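Local coordinates for TetR family transcriptional regulator (Clostridium perfringens, PDB 6AZH), which is probably a dimeric TetR-family transcriptional regulator that binds operator DNA through its helix-turn-helix domain and is thought to control fatty acid metabolism genes, at residues I132-I137 / C145-L150; K60-W65 / R119-E124; A99-V104 / S153-L158. All blocks are in the same frame, centred on the assembly; numbering follows the deposited sequence.

Contact 1 (I132-I137 / C145-L150); sequences ILKEAI and CDISLL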
ATOM      1  N   ILE A 132     -16.419 -12.031   7.836  1.00 21.58           N
ATOM      2  CA  ILE A 132     -17.343 -12.218   6.717  1.00 22.19           C
ATOM      3  C   ILE A 132     -16.874 -13.365   5.834  1.00 22.73           C
ATOM      4  O   ILE A 132     -17.683 -14.197   5.390  1.00 19.96           O
ATOM      5  CB  ILE A 132     -17.510 -10.913   5.917  1.00 22.86           C
ATOM      6  CG1 ILE A 132     -18.074  -9.805   6.815  1.00 26.70           C
ATOM      7  CG2 ILE A 132     -18.416 -11.124   4.680  1.00 19.09           C
ATOM      8  CD1 ILE A 132     -17.991  -8.435   6.188  1.00 21.85           C
ATOM      9  N   LEU A 133     -15.559 -13.443   5.576  1.00 18.89           N
ATOM     10  CA  LEU A 133     -15.040 -14.517   4.732  1.00 19.78           C
ATOM     11  C   LEU A 133     -15.291 -15.878   5.361  1.00 21.02           C
ATOM     12  O   LEU A 133     -15.666 -16.830   4.666  1.00 21.03           O
ATOM     13  CB  LEU A 133     -13.546 -14.324   4.464  1.00 16.77           C
ATOM     14  CG  LEU A 133     -13.193 -13.095   3.613  1.00 20.35           C
ATOM     15  CD1 LEU A 133     -11.670 -12.856   3.605  1.00 20.80           C
ATOM     16  CD2 LEU A 133     -13.728 -13.201   2.195  1.00 18.96           C
ATOM     17  N   LYS A 134     -15.100 -15.992   6.678  1.00 21.72           N
ATOM     18  CA  LYS A 134     -15.333 -17.275   7.341  1.00 24.50           C
ATOM     19  C   LYS A 134     -16.775 -17.734   7.154  1.00 23.03           C
ATOM     20  O   LYS A 134     -17.035 -18.901   6.827  1.00 23.56           O
ATOM     21  CB  LYS A 134     -14.995 -17.175   8.825  1.00 29.72           C
ATOM     22  CG  LYS A 134     -15.100 -18.502   9.550  1.00 26.65           C
ATOM     23  CD  LYS A 134     -14.680 -18.365  11.017  1.00 36.95           C
ATOM     24  CE  LYS A 134     -14.362 -19.737  11.614  1.00 42.33           C
ATOM     25  NZ  LYS A 134     -13.873 -19.627  13.020  1.00 56.99           N
ATOM     26  N   GLU A 135     -17.724 -16.821   7.339  1.00 22.89           N
ATOM     27  CA  GLU A 135     -19.125 -17.157   7.102  1.00 22.78           C
ATOM     28  C   GLU A 135     -19.361 -17.530   5.647  1.00 24.65           C
ATOM     29  O   GLU A 135     -20.102 -18.480   5.357  1.00 20.80           O
ATOM     30  CB  GLU A 135     -20.026 -15.991   7.500  1.00 24.04           C
ATOM     31  CG  GLU A 135     -21.478 -16.417   7.741  1.00 26.94           C
ATOM     32  CD  GLU A 135     -22.433 -15.245   7.890  1.00 33.07           C
ATOM     33  OE1 GLU A 135     -23.609 -15.384   7.482  1.00 36.52           O
ATOM     34  OE2 GLU A 135     -22.018 -14.188   8.410  1.00 34.03           O
ATOM     35  N   ALA A 136     -18.743 -16.789   4.717  1.00 21.06           N
ATOM     36  CA  ALA A 136     -18.906 -17.076   3.294  1.00 22.99           C
ATOM     37  C   ALA A 136     -18.380 -18.455   2.944  1.00 22.46           C
ATOM     38  O   ALA A 136     -18.973 -19.165   2.124  1.00 20.03           O
ATOM     39  CB  ALA A 136     -18.187 -16.014   2.457  1.00 19.46           C
ATOM     40  N   ILE A 137     -17.254 -18.847   3.542  1.00 21.65           N
ATOM     41  CA  ILE A 137     -16.706 -20.170   3.266  1.00 22.71           C
ATOM     42  C   ILE A 137     -17.619 -21.253   3.832  1.00 24.49           C
ATOM     43  O   ILE A 137     -17.908 -22.250   3.162  1.00 22.26           O
ATOM     44  CB  ILE A 137     -15.270 -20.269   3.814  1.00 22.51           C
ATOM     45  CG1 ILE A 137     -14.359 -19.355   2.989  1.00 24.77           C
ATOM     46  CG2 ILE A 137     -14.771 -21.692   3.761  1.00 28.63           C
ATOM     47  CD1 ILE A 137     -12.942 -19.258   3.504  1.00 30.96           C
ATOM     48  N   CYS A 145      -9.818 -21.299   1.500  1.00 25.25           N
ATOM     49  CA  CYS A 145      -8.522 -20.685   1.236  1.00 25.77           C
ATOM     50  C   CYS A 145      -7.998 -20.121   2.544  1.00 23.58           C
ATOM     51  O   CYS A 145      -8.676 -20.151   3.573  1.00 27.05           O
ATOM     52  CB  CYS A 145      -8.630 -19.586   0.180  1.00 29.87           C
ATOM     53  SG  CYS A 145      -9.704 -18.243   0.735  1.00 32.87           S
ATOM     54  N   ASP A 146      -6.778 -19.601   2.488  1.00 23.65           N
ATOM     55  CA  ASP A 146      -6.182 -18.897   3.609  1.00 23.49           C
ATOM     56  C   ASP A 146      -6.949 -17.599   3.837  1.00 25.83           C
ATOM     57  O   ASP A 146      -6.807 -16.643   3.068  1.00 20.72           O
ATOM     58  CB  ASP A 146      -4.708 -18.640   3.303  1.00 22.99           C
ATOM     59  CG  ASP A 146      -3.936 -18.166   4.513  1.00 29.87           C
ATOM     60  OD1 ASP A 146      -4.492 -17.378   5.301  1.00 24.39           O
ATOM     61  OD2 ASP A 146      -2.765 -18.582   4.676  1.00 35.06           O
ATOM     62  N   ILE A 147      -7.742 -17.562   4.910  1.00 21.38           N
ATOM     63  CA  ILE A 147      -8.667 -16.458   5.154  1.00 18.90           C
ATOM     64  C   ILE A 147      -7.916 -15.170   5.469  1.00 21.63           C
ATOM     65  O   ILE A 147      -8.250 -14.097   4.953  1.00 21.10           O
ATOM     66  CB  ILE A 147      -9.625 -16.820   6.297  1.00 21.32           C
ATOM     67  CG1 ILE A 147     -10.603 -17.893   5.829  1.00 24.31           C
ATOM     68  CG2 ILE A 147     -10.362 -15.591   6.763  1.00 25.15           C
ATOM     69  CD1 ILE A 147     -11.542 -18.389   6.936  1.00 28.89           C
ATOM     70  N   SER A 148      -6.929 -15.250   6.362  1.00 22.25           N
ATOM     71  CA  SER A 148      -6.163 -14.061   6.722  1.00 21.78           C
ATOM     72  C   SER A 148      -5.425 -13.493   5.515  1.00 22.68           C
ATOM     73  O   SER A 148      -5.399 -12.272   5.312  1.00 22.17           O
ATOM     74  CB  SER A 148      -5.185 -14.388   7.841  1.00 27.98           C
ATOM     75  OG  SER A 148      -5.873 -14.559   9.066  1.00 33.07           O
ATOM     76  N   LEU A 149      -4.803 -14.359   4.719  1.00 20.92           N
ATOM     77  CA  LEU A 149      -4.150 -13.903   3.499  1.00 21.40           C
ATOM     78  C   LEU A 149      -5.148 -13.203   2.587  1.00 21.52           C
ATOM     79  O   LEU A 149      -4.869 -12.117   2.068  1.00 19.33           O
ATOM     80  CB  LEU A 149      -3.491 -15.087   2.783  1.00 20.13           C
ATOM     81  CG  LEU A 149      -2.680 -14.770   1.531  1.00 21.80           C
ATOM     82  CD1 LEU A 149      -1.573 -13.785   1.878  1.00 28.93           C
ATOM     83  CD2 LEU A 149      -2.076 -16.027   0.911  1.00 25.17           C
ATOM     84  N   LEU A 150      -6.323 -13.811   2.383  1.00 17.50           N
ATOM     85  CA  LEU A 150      -7.332 -13.198   1.525  1.00 17.20           C
ATOM     86  C   LEU A 150      -7.811 -11.865   2.094  1.00 19.14           C
ATOM     87  O   LEU A 150      -7.891 -10.865   1.372  1.00 20.75           O
ATOM     88  CB  LEU A 150      -8.512 -14.152   1.333  1.00 16.82           C
ATOM     89  CG  LEU A 150      -9.637 -13.612   0.451  1.00 19.74           C
ATOM     90  CD1 LEU A 150      -9.097 -13.161  -0.909  1.00 18.37           C
ATOM     91  CD2 LEU A 150     -10.711 -14.684   0.267  1.00 17.65           C
TER

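Contact 2 (K60-W65 / R119-E124); sequences KGLEIW and RNKITE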
ATOM      1  N   LYS A  60      -9.608   8.448  15.966  1.00 22.45           N
ATOM      2  CA  LYS A  60     -10.859   9.065  15.535  1.00 22.33           C
ATOM      3  C   LYS A  60     -11.193   8.704  14.090  1.00 21.84           C
ATOM      4  O   LYS A  60     -12.345   8.364  13.779  1.00 19.73           O
ATOM      5  CB  LYS A  60     -10.792  10.579  15.704  1.00 22.91           C
ATOM      6  CG  LYS A  60     -11.917  11.323  15.015  1.00 25.01           C
ATOM      7  CD  LYS A  60     -13.263  11.034  15.696  1.00 31.45           C
ATOM      8  CE  LYS A  60     -13.194  11.307  17.211  1.00 35.14           C
ATOM      9  NZ  LYS A  60     -14.423  10.859  17.947  1.00 36.80           N
ATOM     10  N   GLY A  61     -10.199   8.760  13.196  1.00 17.72           N
ATOM     11  CA  GLY A  61     -10.473   8.559  11.783  1.00 19.27           C
ATOM     12  C   GLY A  61     -10.887   7.140  11.455  1.00 19.94           C
ATOM     13  O   GLY A  61     -11.648   6.919  10.508  1.00 21.32           O
ATOM     14  N   LEU A  62     -10.411   6.161  12.223  1.00 17.28           N
ATOM     15  CA  LEU A  62     -10.802   4.787  11.930  1.00 18.42           C
ATOM     16  C   LEU A  62     -12.171   4.433  12.496  1.00 25.42           C
ATOM     17  O   LEU A  62     -12.685   3.350  12.184  1.00 23.30           O
ATOM     18  CB  LEU A  62      -9.762   3.810  12.481  1.00 20.52           C
ATOM     19  CG  LEU A  62      -8.755   3.116  11.567  1.00 27.45           C
ATOM     20  CD1 LEU A  62      -8.829   3.515  10.076  1.00 23.50           C
ATOM     21  CD2 LEU A  62      -7.383   3.298  12.118  1.00 27.21           C
ATOM     22  N   GLU A  63     -12.777   5.315  13.304  1.00 22.09           N
ATOM     23  CA  GLU A  63     -14.085   5.018  13.891  1.00 25.54           C
ATOM     24  C   GLU A  63     -15.128   4.727  12.820  1.00 21.92           C
ATOM     25  O   GLU A  63     -15.892   3.759  12.931  1.00 24.83           O
ATOM     26  CB  GLU A  63     -14.544   6.183  14.776  1.00 23.36           C
ATOM     27  CG  GLU A  63     -13.721   6.312  16.039  1.00 22.40           C
ATOM     28  CD  GLU A  63     -14.129   7.498  16.905  1.00 36.30           C
ATOM     29  OE1 GLU A  63     -15.053   8.236  16.507  1.00 35.70           O
ATOM     30  OE2 GLU A  63     -13.511   7.693  17.981  1.00 29.94           O
ATOM     31  N   ILE A  64     -15.192   5.565  11.781  1.00 21.94           N
ATOM     32  CA  ILE A  64     -16.201   5.367  10.746  1.00 23.57           C
ATOM     33  C   ILE A  64     -15.927   4.079   9.974  1.00 23.55           C
ATOM     34  O   ILE A  64     -16.862   3.433   9.496  1.00 22.61           O
ATOM     35  CB  ILE A  64     -16.283   6.606   9.822  1.00 25.94           C
ATOM     36  CG1 ILE A  64     -17.464   6.518   8.842  1.00 26.90           C
ATOM     37  CG2 ILE A  64     -14.988   6.814   9.056  1.00 25.53           C
ATOM     38  CD1 ILE A  64     -18.827   6.579   9.488  1.00 29.25           C
ATOM     39  N   TRP A  65     -14.660   3.667   9.859  1.00 23.68           N
ATOM     40  CA  TRP A  65     -14.352   2.406   9.182  1.00 22.87           C
ATOM     41  C   TRP A  65     -14.920   1.221   9.959  1.00 23.65           C
ATOM     42  O   TRP A  65     -15.611   0.363   9.393  1.00 20.60           O
ATOM     43  CB  TRP A  65     -12.839   2.269   8.988  1.00 22.00           C
ATOM     44  CG  TRP A  65     -12.286   3.273   7.999  1.00 21.51           C
ATOM     45  CD1 TRP A  65     -11.999   4.586   8.238  1.00 24.93           C
ATOM     46  CD2 TRP A  65     -11.998   3.045   6.611  1.00 22.49           C
ATOM     47  NE1 TRP A  65     -11.539   5.190   7.094  1.00 17.38           N
ATOM     48  CE2 TRP A  65     -11.535   4.265   6.076  1.00 27.93           C
ATOM     49  CE3 TRP A  65     -12.100   1.926   5.765  1.00 25.73           C
ATOM     50  CZ2 TRP A  65     -11.150   4.398   4.738  1.00 24.06           C
ATOM     51  CZ3 TRP A  65     -11.719   2.060   4.436  1.00 26.53           C
ATOM     52  CH2 TRP A  65     -11.256   3.285   3.936  1.00 25.34           C
ATOM     53  N   ARG A 119      -0.625  -0.480  13.015  1.00 21.01           N
ATOM     54  CA  ARG A 119      -0.910  -1.757  12.358  1.00 22.11           C
ATOM     55  C   ARG A 119      -1.885  -2.593  13.178  1.00 22.68           C
ATOM     56  O   ARG A 119      -2.723  -3.307  12.616  1.00 21.15           O
ATOM     57  CB  ARG A 119       0.385  -2.533  12.107  1.00 22.10           C
ATOM     58  CG  ARG A 119       1.158  -2.077  10.872  1.00 20.32           C
ATOM     59  CD  ARG A 119       2.344  -2.992  10.577  1.00 22.08           C
ATOM     60  NE  ARG A 119       3.331  -2.997  11.654  1.00 26.75           N
ATOM     61  CZ  ARG A 119       4.413  -2.221  11.701  1.00 28.72           C
ATOM     62  NH1 ARG A 119       4.668  -1.355  10.728  1.00 23.08           N
ATOM     63  NH2 ARG A 119       5.239  -2.304  12.733  1.00 26.96           N
ATOM     64  N   ASN A 120      -1.785  -2.539  14.512  1.00 24.07           N
ATOM     65  CA  ASN A 120      -2.759  -3.252  15.335  1.00 23.79           C
ATOM     66  C   ASN A 120      -4.163  -2.712  15.122  1.00 23.06           C
ATOM     67  O   ASN A 120      -5.130  -3.476  15.159  1.00 23.34           O
ATOM     68  CB  ASN A 120      -2.393  -3.171  16.818  1.00 29.24           C
ATOM     69  CG  ASN A 120      -1.114  -3.941  17.155  1.00 37.55           C
ATOM     70  OD1 ASN A 120      -0.482  -4.559  16.285  1.00 39.10           O
ATOM     71  ND2 ASN A 120      -0.716  -3.883  18.422  1.00 46.50           N
ATOM     72  N   LYS A 121      -4.300  -1.405  14.888  1.00 22.11           N
ATOM     73  CA  LYS A 121      -5.619  -0.839  14.623  1.00 26.39           C
ATOM     74  C   LYS A 121      -6.157  -1.292  13.271  1.00 22.43           C
ATOM     75  O   LYS A 121      -7.348  -1.586  13.139  1.00 24.05           O
ATOM     76  CB  LYS A 121      -5.559   0.685  14.675  1.00 28.24           C
ATOM     77  CG  LYS A 121      -6.144   1.300  15.929  1.00 36.35           C
ATOM     78  CD  LYS A 121      -5.352   0.939  17.154  1.00 33.71           C
ATOM     79  CE  LYS A 121      -5.371   2.080  18.180  1.00 35.49           C
ATOM     80  NZ  LYS A 121      -6.728   2.272  18.785  1.00 38.47           N
ATOM     81  N   ILE A 122      -5.296  -1.334  12.254  1.00 21.10           N
ATOM     82  CA  ILE A 122      -5.710  -1.826  10.942  1.00 18.35           C
ATOM     83  C   ILE A 122      -6.071  -3.303  11.022  1.00 20.99           C
ATOM     84  O   ILE A 122      -7.035  -3.760  10.390  1.00 24.14           O
ATOM     85  CB  ILE A 122      -4.594  -1.553   9.914  1.00 17.80           C
ATOM     86  CG1 ILE A 122      -4.382  -0.034   9.756  1.00 18.87           C
ATOM     87  CG2 ILE A 122      -4.874  -2.236   8.590  1.00 21.44           C
ATOM     88  CD1 ILE A 122      -5.605   0.727   9.282  1.00 20.29           C
ATOM     89  N   THR A 123      -5.308  -4.069  11.804  1.00 20.51           N
ATOM     90  CA  THR A 123      -5.588  -5.495  11.970  1.00 19.48           C
ATOM     91  C   THR A 123      -6.968  -5.717  12.565  1.00 21.69           C
ATOM     92  O   THR A 123      -7.709  -6.601  12.111  1.00 22.37           O
ATOM     93  CB  THR A 123      -4.503  -6.142  12.839  1.00 22.70           C
ATOM     94  OG1 THR A 123      -3.270  -6.145  12.115  1.00 22.09           O
ATOM     95  CG2 THR A 123      -4.859  -7.593  13.200  1.00 24.15           C
ATOM     96  N   GLU A 124      -7.335  -4.920  13.577  1.00 22.83           N
ATOM     97  CA  GLU A 124      -8.697  -4.955  14.104  1.00 26.98           C
ATOM     98  C   GLU A 124      -9.734  -4.782  13.001  1.00 25.17           C
ATOM     99  O   GLU A 124     -10.742  -5.501  12.962  1.00 25.53           O
ATOM    100  CB  GLU A 124      -8.881  -3.871  15.166  1.00 25.41           C
ATOM    101  CG  GLU A 124      -8.196  -4.178  16.490  1.00 33.12           C
ATOM    102  CD  GLU A 124      -8.211  -2.989  17.447  1.00 40.87           C
ATOM    103  OE1 GLU A 124      -8.956  -2.019  17.194  1.00 41.31           O
ATOM    104  OE2 GLU A 124      -7.472  -3.026  18.454  1.00 48.75           O
TER

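Contact 3 (A99-V104 / S153-L158); sequences AFFKMV and SLFGSL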
ATOM      1  N   ALA A  99      -6.865  11.969   1.884  1.00 19.16           N
ATOM      2  CA  ALA A  99      -5.736  12.460   2.669  1.00 20.46           C
ATOM      3  C   ALA A  99      -5.492  11.573   3.886  1.00 19.31           C
ATOM      4  O   ALA A  99      -4.350  11.174   4.164  1.00 17.93           O
ATOM      5  CB  ALA A  99      -5.973  13.915   3.088  1.00 21.73           C
ATOM      6  N   PHE A 100      -6.562  11.250   4.619  1.00 17.40           N
ATOM      7  CA  PHE A 100      -6.442  10.383   5.787  1.00 18.60           C
ATOM      8  C   PHE A 100      -5.807   9.046   5.424  1.00 18.94           C
ATOM      9  O   PHE A 100      -4.922   8.552   6.135  1.00 18.10           O
ATOM     10  CB  PHE A 100      -7.821  10.169   6.430  1.00 18.18           C
ATOM     11  CG  PHE A 100      -7.817   9.170   7.553  1.00 18.53           C
ATOM     12  CD1 PHE A 100      -7.441   9.535   8.825  1.00 19.06           C
ATOM     13  CD2 PHE A 100      -8.205   7.863   7.341  1.00 19.90           C
ATOM     14  CE1 PHE A 100      -7.414   8.593   9.879  1.00 22.45           C
ATOM     15  CE2 PHE A 100      -8.198   6.942   8.370  1.00 20.07           C
ATOM     16  CZ  PHE A 100      -7.801   7.299   9.639  1.00 20.45           C
ATOM     17  N   PHE A 101      -6.249   8.439   4.321  1.00 16.68           N
ATOM     18  CA  PHE A 101      -5.741   7.118   3.972  1.00 19.78           C
ATOM     19  C   PHE A 101      -4.268   7.166   3.580  1.00 19.32           C
ATOM     20  O   PHE A 101      -3.512   6.252   3.918  1.00 19.44           O
ATOM     21  CB  PHE A 101      -6.581   6.506   2.854  1.00 19.80           C
ATOM     22  CG  PHE A 101      -6.518   5.019   2.826  1.00 23.00           C
ATOM     23  CD1 PHE A 101      -7.301   4.274   3.691  1.00 30.71           C
ATOM     24  CD2 PHE A 101      -5.657   4.368   1.962  1.00 24.87           C
ATOM     25  CE1 PHE A 101      -7.247   2.901   3.676  1.00 27.04           C
ATOM     26  CE2 PHE A 101      -5.596   2.988   1.943  1.00 27.43           C
ATOM     27  CZ  PHE A 101      -6.384   2.258   2.808  1.00 26.94           C
ATOM     28  N   LYS A 102      -3.837   8.234   2.897  1.00 20.91           N
ATOM     29  CA  LYS A 102      -2.417   8.417   2.591  1.00 24.28           C
ATOM     30  C   LYS A 102      -1.587   8.561   3.860  1.00 22.62           C
ATOM     31  O   LYS A 102      -0.473   8.021   3.954  1.00 20.91           O
ATOM     32  CB  LYS A 102      -2.223   9.655   1.720  1.00 24.72           C
ATOM     33  CG  LYS A 102      -2.730   9.507   0.304  1.00 28.79           C
ATOM     34  CD  LYS A 102      -2.639  10.844  -0.407  1.00 33.53           C
ATOM     35  CE  LYS A 102      -3.394  10.812  -1.706  1.00 37.71           C
ATOM     36  NZ  LYS A 102      -3.653  12.201  -2.154  1.00 37.67           N
HETATM   37  N   MSE A 103      -2.086   9.338   4.819  1.00 19.03           N
HETATM   38  CA  MSE A 103      -1.448   9.480   6.110  1.00 22.90           C
HETATM   39  C   MSE A 103      -1.222   8.107   6.745  1.00 22.25           C
HETATM   40  O   MSE A 103      -0.121   7.811   7.218  1.00 18.31           O
HETATM   41  CB  MSE A 103      -2.309  10.346   7.016  1.00 21.34           C
HETATM   42  CG  MSE A 103      -2.156  10.018   8.482  1.00 27.70           C
HETATM   43 SE   MSE A 103      -3.167  11.208   9.547  0.71 22.06          SE
HETATM   44  CE  MSE A 103      -4.714  10.358   9.265  1.00 34.82           C
ATOM     45  N   VAL A 104      -2.274   7.272   6.743  1.00 17.06           N
ATOM     46  CA  VAL A 104      -2.172   5.907   7.268  1.00 19.11           C
ATOM     47  C   VAL A 104      -1.124   5.122   6.490  1.00 16.36           C
ATOM     48  O   VAL A 104      -0.212   4.523   7.070  1.00 18.13           O
ATOM     49  CB  VAL A 104      -3.544   5.198   7.202  1.00 18.56           C
ATOM     50  CG1 VAL A 104      -3.403   3.708   7.495  1.00 18.38           C
ATOM     51  CG2 VAL A 104      -4.526   5.806   8.184  1.00 17.06           C
ATOM     52  N   SER A 153      -5.528  -9.209   1.348  1.00 18.63           N
ATOM     53  CA  SER A 153      -5.621  -8.857  -0.062  1.00 18.76           C
ATOM     54  C   SER A 153      -6.815  -7.957  -0.327  1.00 17.54           C
ATOM     55  O   SER A 153      -6.743  -7.061  -1.176  1.00 20.14           O
ATOM     56  CB  SER A 153      -5.718 -10.125  -0.926  1.00 19.07           C
ATOM     57  OG  SER A 153      -4.454 -10.755  -0.998  1.00 32.41           O
ATOM     58  N   LEU A 154      -7.935  -8.199   0.364  1.00 17.27           N
ATOM     59  CA  LEU A 154      -9.114  -7.362   0.162  1.00 19.66           C
ATOM     60  C   LEU A 154      -8.892  -5.966   0.713  1.00 17.46           C
ATOM     61  O   LEU A 154      -9.290  -4.977   0.086  1.00 20.36           O
ATOM     62  CB  LEU A 154     -10.347  -7.991   0.810  1.00 15.89           C
ATOM     63  CG  LEU A 154     -10.731  -9.379   0.317  1.00 22.19           C
ATOM     64  CD1 LEU A 154     -12.124  -9.700   0.821  1.00 19.48           C
ATOM     65  CD2 LEU A 154     -10.648  -9.422  -1.193  1.00 23.29           C
ATOM     66  N   PHE A 155      -8.244  -5.857   1.879  1.00 19.06           N
ATOM     67  CA  PHE A 155      -7.849  -4.542   2.361  1.00 21.80           C
ATOM     68  C   PHE A 155      -6.821  -3.910   1.426  1.00 23.10           C
ATOM     69  O   PHE A 155      -6.900  -2.715   1.115  1.00 25.46           O
ATOM     70  CB  PHE A 155      -7.286  -4.632   3.778  1.00 20.17           C
ATOM     71  CG  PHE A 155      -6.884  -3.298   4.333  1.00 20.82           C
ATOM     72  CD1 PHE A 155      -7.844  -2.429   4.829  1.00 22.26           C
ATOM     73  CD2 PHE A 155      -5.556  -2.899   4.319  1.00 19.91           C
ATOM     74  CE1 PHE A 155      -7.483  -1.181   5.318  1.00 22.98           C
ATOM     75  CE2 PHE A 155      -5.188  -1.660   4.802  1.00 21.46           C
ATOM     76  CZ  PHE A 155      -6.151  -0.806   5.307  1.00 22.25           C
ATOM     77  N   GLY A 156      -5.861  -4.708   0.949  1.00 24.25           N
ATOM     78  CA  GLY A 156      -4.811  -4.223   0.075  1.00 25.59           C
ATOM     79  C   GLY A 156      -5.296  -3.670  -1.250  1.00 25.44           C
ATOM     80  O   GLY A 156      -4.593  -2.853  -1.853  1.00 27.07           O
ATOM     81  N   SER A 157      -6.485  -4.074  -1.709  1.00 21.97           N
ATOM     82  CA  SER A 157      -7.080  -3.417  -2.875  1.00 21.71           C
ATOM     83  C   SER A 157      -7.228  -1.910  -2.663  1.00 26.00           C
ATOM     84  O   SER A 157      -7.157  -1.141  -3.629  1.00 23.27           O
ATOM     85  CB  SER A 157      -8.433  -4.040  -3.226  1.00 25.40           C
ATOM     86  OG  SER A 157      -9.466  -3.647  -2.328  1.00 30.78           O
ATOM     87  N   LEU A 158      -7.424  -1.467  -1.416  1.00 22.22           N
ATOM     88  CA  LEU A 158      -7.467  -0.032  -1.149  1.00 24.23           C
ATOM     89  C   LEU A 158      -6.122   0.616  -1.414  1.00 19.01           C
ATOM     90  O   LEU A 158      -6.054   1.767  -1.862  1.00 18.34           O
ATOM     91  CB  LEU A 158      -7.869   0.229   0.293  1.00 16.49           C
ATOM     92  CG  LEU A 158      -9.275  -0.249   0.631  1.00 22.30           C
ATOM     93  CD1 LEU A 158      -9.540  -0.029   2.102  1.00 23.08           C
ATOM     94  CD2 LEU A 158     -10.287   0.487  -0.245  1.00 24.23           C
TER

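Contact 1 (I132-I137 / C145-L150)
Leu133 is the first residue of 132-137 to meet the opposing segment, and it reaches both Ile147 and Leu150. Its CB lies against the CG2 branch of Ile147. Farther out, CD1 packs on Leu150 CG at 3.8 Å, while CD2 touches the CD2 methyl of Leu150 at 3.9 Å, so both branches of the leucine fork are in use. A chi1 of -67° sets CG of Leu133 opposite the carbonyl carbon and carries the fork across to Leu150. Lys134 contributes only its root: Ile147 CD1 rests 4.0 Å from Lys134 CA and also approaches CB, whereas the extended chain beyond leads the ammonium away from the other segment. One turn after Leu133, Ile137 presents its CD1 methyl to Ile147 CG1 at 3.6 Å, and more loosely to Cys145 SG at 4.4 Å. Ile147 is thus wedged among three residues of 132-137, its CG1-CD1 arm serving Lys134 and Ile137 and its CG2 branch serving Leu133. The side-chain packing is apolar; Leu133 CD1 also lies near the Ile147 carbonyl O. The start of the second helix is fixed separately: Asp146, the N-cap, accepts from Leu149 N at 3.1 Å on OD1, a nearly straight bond (172°) that arrives from above the carboxylate plane. The two segments form the closed end of a helical hairpin, where the connection after helix 113-138 leads back into helix 147-165. Leu83 of helix 79-96 packs on Leu133; Asp146 N is hydrogen-bonded to Glu180 of the second subunit, whose Tyr164 packs on Asp146 and Leu149.

Contact 2 (K60-W65 / R119-E124)
Beside Leu62, which spans the gap to Lys121 and Ile122, stands the indole of Trp65; the carbonyl O of Gly61 lies in the ring plane at its edge, 3.3 Å from Trp65 CD1. The benzene side of that indole extends to Leu158 on helix 147-165. In the TetR fold, helix 50-74 links the helix-turn-helix domain to the helical regulatory domain, and here it is joined to helix 113-138 of the latter. The bridge is slender. A single methyl, Leu62 CD2, does the touching on one side, meeting Lys121 CB at 4.1 Å and Ile122 CD1 at 4.2 Å. Both Leu62 and Lys121 have a chi1 of -104°, away from the staggered positions, and their side chains slant past each other. Lys121 offers only the base of its chain, which then bends away with its amino group, whereas Ile122 reaches in with its terminal methyl. Phe100 also packs on Leu62, and Val104 and Phe155 touch Ile122, so this small contact is completed by other helices of the chain. The Lys60-Glu63 pair lies off to the side of the contact: Lys60 NZ forms a salt bridge with Glu63 OE1 at 3.1 Å, meeting the syn side of the carboxylate and linking residues within a single turn of the same helix. On the second helix, Arg119 O takes two donors from Thr123, its backbone N at 2.8 Å and its hydroxyl OG1 at 2.9 Å, which approach from opposite faces of the carbonyl plane.

Contact 3 (A99-V104 / S153-L158)
Just ahead of Leu158, which packs on Phe101, the hydroxyl of Ser157 donates to Leu154 O at 2.8 Å, tilted 23° from the carbonyl plane. This bond folds a buried polar group back onto its own helix, and the contact with 99-104 is made by apolar side chains. Phe101 carries nearly all of it. With CG turned opposite the backbone N (chi1 -156°), the ring projects from its helix so that CZ, the atom farthest out, makes the closest approaches. CZ lies 3.6 Å from Leu158 CB and 4.0 Å from Phe155 CZ. The CD1 methyl of Leu158 adds a second foothold, 4.0 Å from Phe101 CE1, and CE2 on the other side of the ring comes within 3.9 Å of Leu158 CB. The two side chains cross at about a right angle, and the ring meets CB and the CD1 branch of Leu158. The two phenylalanines reach for each other from opposite directions, but their rings meet obliquely, without a stack. Within 99-104, Val104 CG2 covers one face of the Phe100 ring, 3.8 Å above its plane and displaced toward the rim. Leu94 of helix 79-96 touches Phe101, and Phe91 of the same helix touches Leu158. Phe155 packs on Leu163 of the second subunit as well, so the cluster reaches from the interior to the dimer interface. Such interlocking of aromatic and aliphatic side chains from several helices builds the core of the all-helical C-terminal domain of a TetR-family regulator.

Contacts 2 and 3 are buried near the middle of the chain, their centres 11 Å apart, and they merge through several side-chain packings, among them Phe100 on Gly61. Contact 1 is partly exposed at the far end of helix 113-138, its centre about 20 Å from either of theirs. It shares that helix with contact 2; with contact 3 it shares helix 147-165, and Leu133 touches Leu154 between them. All three rest on apolar side-chain packing across the gap. Contact 1 is aliphatic and buries the most surface, contact 3 relies on phenylalanine rings, and contact 2 is the smallest, a few methyls and methylenes. Each has residues near the second subunit.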